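GTPase-activating protein BEM3 (Saccharomyces cerevisiae S288C, PDB 6FSF) stimulates GTP hydrolysis by CDC42 and, less efficiently, RHO1, and binds phosphatidylinositol 3-phosphate, this chain being its tandem PX-PH portion. Local coordinates at residues 112-115 and 116-119; 69-73 and 74-78. All coordinates share one frame; numbering follows the deposited sequence.

Both contacts belong to the PX domain, a fold that generally recognises phosphoinositides, and their centres lie about 12 Å apart. Contact 2 (69-73 with 74-78) closes helix 57-70 and opens the long loop toward helix 90-107. Contact 1 (112-115 with 116-119) comes later in the chain and starts helix 115-125. They meet by van der Waals packing: the ring of Pro114 sets its CD 3.5 Å from Val71 CG1, while Val117 CG2 stands 3.6 Å from His70 CB and Asn116 ND2 lies 3.6 Å from His70 CD2. The end of one helix is therefore packed against the start of another.

Contact 1 of 2, residues 112-115 and 116-119; sequences EFPK and NVGL
Phe113 makes the first contact with the helix start through its CB, which lies 3.9 Å from Gly118 N; Gly118, having no side chain, presents backbone atoms to this carbon. The ring extends alongside the turn with CG anti to the carbonyl carbon (chi1 -77°), and CD1 comes within 4.0 Å of Val117 CG1. The two side chains cross at about a right angle, and the methyl meets the ring obliquely.

Pro114 follows at the N-cap position, just ahead of helix 115-125. Its carbonyl oxygen receives Gly118 N at 2.9 Å in a nearly straight bond (172° at the hydrogen). On its side-chain flank, Pro114 CB lies 3.3 Å from Asn116 OD1 and 4.1 Å from Val117 CG2. A chi1 of 51°, with CG between the backbone N and the carbonyl carbon, turns Asn116 back so that its OD1 reaches this proline carbon.

Lys115 directs its CB away from the helix turn and takes part mainly through its backbone: its O accepts Leu119 N at 3.2 Å, and Leu119 CB passes 3.6 Å from the same oxygen. Beyond the turn, Val117 and Asn116 also touch Tyr66 of helix 57-70, and Leu119 rests on Leu9.

Val117 thus faces helix 57-70, and Phe113 and Pro114 pack beside it. The carbonyls of Pro114 and Lys115 each accept an N-H from four residues on, which sets the first turn, and proline, with no backbone N-H to offer, is compatible with the N-cap, where none is needed for the helix.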
# COMPACT_ATOMS: atom_id res chain seq x y z
N GLU A 112 -10.60 -0.98 -25.32
CA GLU A 112 -10.67 -2.37 -25.76
C GLU A 112 -9.30 -3.02 -25.74
O GLU A 112 -8.32 -2.43 -26.20
CB GLU A 112 -11.28 -2.46 -27.17
CG GLU A 112 -11.94 -3.80 -27.47
CD GLU A 112 -12.56 -3.85 -28.85
OE1 GLU A 112 -12.19 -3.01 -29.70
OE2 GLU A 112 -13.42 -4.72 -29.10
N PHE A 113 -9.23 -4.23 -25.18
CA PHE A 113 -8.10 -5.13 -25.24
C PHE A 113 -8.43 -6.31 -26.16
O PHE A 113 -9.61 -6.66 -26.32
CB PHE A 113 -7.72 -5.69 -23.86
CG PHE A 113 -6.97 -4.72 -23.00
CD1 PHE A 113 -5.66 -4.38 -23.29
CD2 PHE A 113 -7.57 -4.17 -21.88
CE1 PHE A 113 -4.97 -3.49 -22.48
CE2 PHE A 113 -6.88 -3.28 -21.07
CZ PHE A 113 -5.58 -2.95 -21.37
N PRO A 114 -7.44 -6.93 -26.78
CA PRO A 114 -7.68 -8.21 -27.45
C PRO A 114 -8.23 -9.23 -26.47
O PRO A 114 -8.02 -9.15 -25.26
CB PRO A 114 -6.29 -8.61 -27.96
CG PRO A 114 -5.59 -7.32 -28.16
CD PRO A 114 -6.08 -6.41 -27.05
N LYS A 115 -8.94 -10.21 -27.02
CA LYS A 115 -9.67 -11.17 -26.19
C LYS A 115 -8.74 -11.92 -25.25
O LYS A 115 -9.10 -12.17 -24.09
CB LYS A 115 -10.45 -12.14 -27.07
CG LYS A 115 -11.50 -11.47 -27.95
CD LYS A 115 -12.26 -12.50 -28.77
CE LYS A 115 -13.27 -11.86 -29.71
NZ LYS A 115 -14.29 -11.07 -28.97
N ASN A 116 -7.55 -12.29 -25.72
CA ASN A 116 -6.61 -13.02 -24.86
C ASN A 116 -6.07 -12.13 -23.75
O ASN A 116 -5.95 -12.57 -22.60
CB ASN A 116 -5.47 -13.59 -25.71
CG ASN A 116 -4.83 -12.54 -26.59
OD1 ASN A 116 -5.50 -11.67 -27.15
ND2 ASN A 116 -3.51 -12.62 -26.74
N VAL A 117 -5.75 -10.87 -24.06
CA VAL A 117 -5.17 -9.98 -23.06
C VAL A 117 -6.21 -9.59 -22.02
O VAL A 117 -5.91 -9.53 -20.82
CB VAL A 117 -4.56 -8.74 -23.74
CG1 VAL A 117 -3.86 -7.87 -22.71
CG2 VAL A 117 -3.60 -9.15 -24.85
N GLY A 118 -7.44 -9.31 -22.46
CA GLY A 118 -8.48 -8.94 -21.52
C GLY A 118 -8.78 -10.05 -20.52
O GLY A 118 -9.04 -9.79 -19.35
N LEU A 119 -8.74 -11.30 -20.98
CA LEU A 119 -8.95 -12.42 -20.07
C LEU A 119 -7.83 -12.52 -19.05
O LEU A 119 -8.08 -12.77 -17.86
CB LEU A 119 -9.07 -13.72 -20.87
CG LEU A 119 -9.06 -15.02 -20.05
CD1 LEU A 119 -10.34 -15.17 -19.24
CD2 LEU A 119 -8.85 -16.22 -20.96

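Contact 2 of 2, residues 69-73 and 74-78; sequences SHVPD and LPLPT
Leu74 folds back on Val71 across the turn that follows helix 57-70, and its side chain can be traced outward atom by atom. CB sits beside the preceding peptide, 3.5 Å from Asp73 C. From there CG leaves in an unusual direction: chi1 is 111°, close to eclipsing the leucine's own carbonyl carbon. At the branch, CD1 is anti to CA (chi2 171°), while CD2 takes the other position and does the touching. The 3.5 Å approach of CD2 to Val71 CB, closer than carbon atoms usually pack, is doubtful because it accompanies that off-rotamer chi1. As modelled, CD2 sits against the CB branch point, nearer Val71 CG2 (3.7 Å) than CG1 (4.1 Å), and also lies 3.7 Å from Val71 O. The two side chains run at an oblique angle.

Val71 is the first residue to leave helical backbone angles, and the proline-rich stretch beginning at Pro72 belongs to the PX-domain loop joining helix 57-70 to helix 90-107. In PX domains this loop commonly borders the phosphoinositide pocket and contributes to membrane contact; a like role here is inferred. No hydrogen bond joins 69-73 to 74-78, so their meeting depends on apolar side chains and chain continuity. Leu74 also touches Val110 in the loop ahead of helix 115-125.

Leu76 adds a looser approach from further along, with CD1 4.1 Å from Val71 O and 4.4 Å from Val71 CG2; it also packs on Ile107 of helix 90-107, against which Pro77 lies as well. On the helical side, His70 stacks its ring on Tyr66.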
# COMPACT_ATOMS: atom_id res chain seq x y z
N SER A 69 4.01 -7.27 -24.69
CA SER A 69 4.31 -8.19 -25.78
C SER A 69 3.11 -8.54 -26.63
O SER A 69 3.28 -8.89 -27.81
CB SER A 69 4.93 -9.48 -25.22
OG SER A 69 4.25 -9.90 -24.05
N HIS A 70 1.90 -8.48 -26.08
CA HIS A 70 0.71 -8.85 -26.83
C HIS A 70 -0.09 -7.65 -27.32
O HIS A 70 -0.98 -7.83 -28.17
CB HIS A 70 -0.19 -9.76 -25.98
CG HIS A 70 0.40 -11.10 -25.69
ND1 HIS A 70 1.50 -11.27 -24.88
CD2 HIS A 70 0.06 -12.34 -26.12
CE1 HIS A 70 1.81 -12.55 -24.81
NE2 HIS A 70 0.94 -13.22 -25.56
N VAL A 71 0.19 -6.45 -26.84
CA VAL A 71 -0.36 -5.24 -27.44
C VAL A 71 0.77 -4.23 -27.60
O VAL A 71 0.85 -3.27 -26.83
CB VAL A 71 -1.53 -4.68 -26.62
CG1 VAL A 71 -2.85 -5.11 -27.22
CG2 VAL A 71 -1.46 -5.13 -25.18
N PRO A 72 1.68 -4.41 -28.57
CA PRO A 72 2.79 -3.45 -28.70
C PRO A 72 2.34 -2.10 -29.22
O PRO A 72 2.97 -1.08 -28.88
CB PRO A 72 3.75 -4.14 -29.68
CG PRO A 72 3.29 -5.57 -29.77
CD PRO A 72 1.82 -5.53 -29.51
N ASP A 73 1.28 -2.04 -30.03
CA ASP A 73 0.91 -0.80 -30.70
C ASP A 73 0.08 0.14 -29.83
O ASP A 73 -0.15 1.29 -30.25
CB ASP A 73 0.13 -1.10 -31.98
CG ASP A 73 1.02 -1.63 -33.08
OD1 ASP A 73 2.24 -1.39 -33.03
OD2 ASP A 73 0.49 -2.27 -34.01
N LEU A 74 -0.38 -0.29 -28.67
CA LEU A 74 -1.20 0.65 -27.92
C LEU A 74 -0.42 1.19 -26.72
O LEU A 74 0.32 0.43 -26.08
CB LEU A 74 -2.51 0.01 -27.46
CG LEU A 74 -2.91 -0.33 -26.03
CD1 LEU A 74 -4.38 -0.74 -26.03
CD2 LEU A 74 -2.06 -1.45 -25.44
N PRO A 75 -0.50 2.49 -26.44
CA PRO A 75 0.27 3.06 -25.34
C PRO A 75 -0.18 2.52 -23.99
O PRO A 75 -1.38 2.38 -23.73
CB PRO A 75 0.01 4.57 -25.46
CG PRO A 75 -1.26 4.67 -26.26
CD PRO A 75 -1.25 3.51 -27.20
N LEU A 76 0.79 2.23 -23.13
CA LEU A 76 0.56 1.66 -21.81
C LEU A 76 1.37 2.42 -20.77
O LEU A 76 2.47 2.90 -21.05
CB LEU A 76 0.95 0.17 -21.79
CG LEU A 76 0.05 -0.77 -22.59
CD1 LEU A 76 0.76 -2.07 -22.91
CD2 LEU A 76 -1.24 -1.04 -21.83
N PRO A 77 0.85 2.53 -19.54
CA PRO A 77 1.57 3.28 -18.51
C PRO A 77 2.82 2.55 -18.04
O PRO A 77 3.08 1.40 -18.39
CB PRO A 77 0.54 3.40 -17.38
CG PRO A 77 -0.37 2.23 -17.57
CD PRO A 77 -0.44 2.02 -19.06
N THR A 78 3.60 3.24 -17.22
CA THR A 78 4.91 2.77 -16.80
C THR A 78 4.89 2.41 -15.32
O THR A 78 4.39 3.18 -14.49
CB THR A 78 5.98 3.84 -17.07
OG1 THR A 78 5.97 4.16 -18.47
CG2 THR A 78 7.36 3.33 -16.68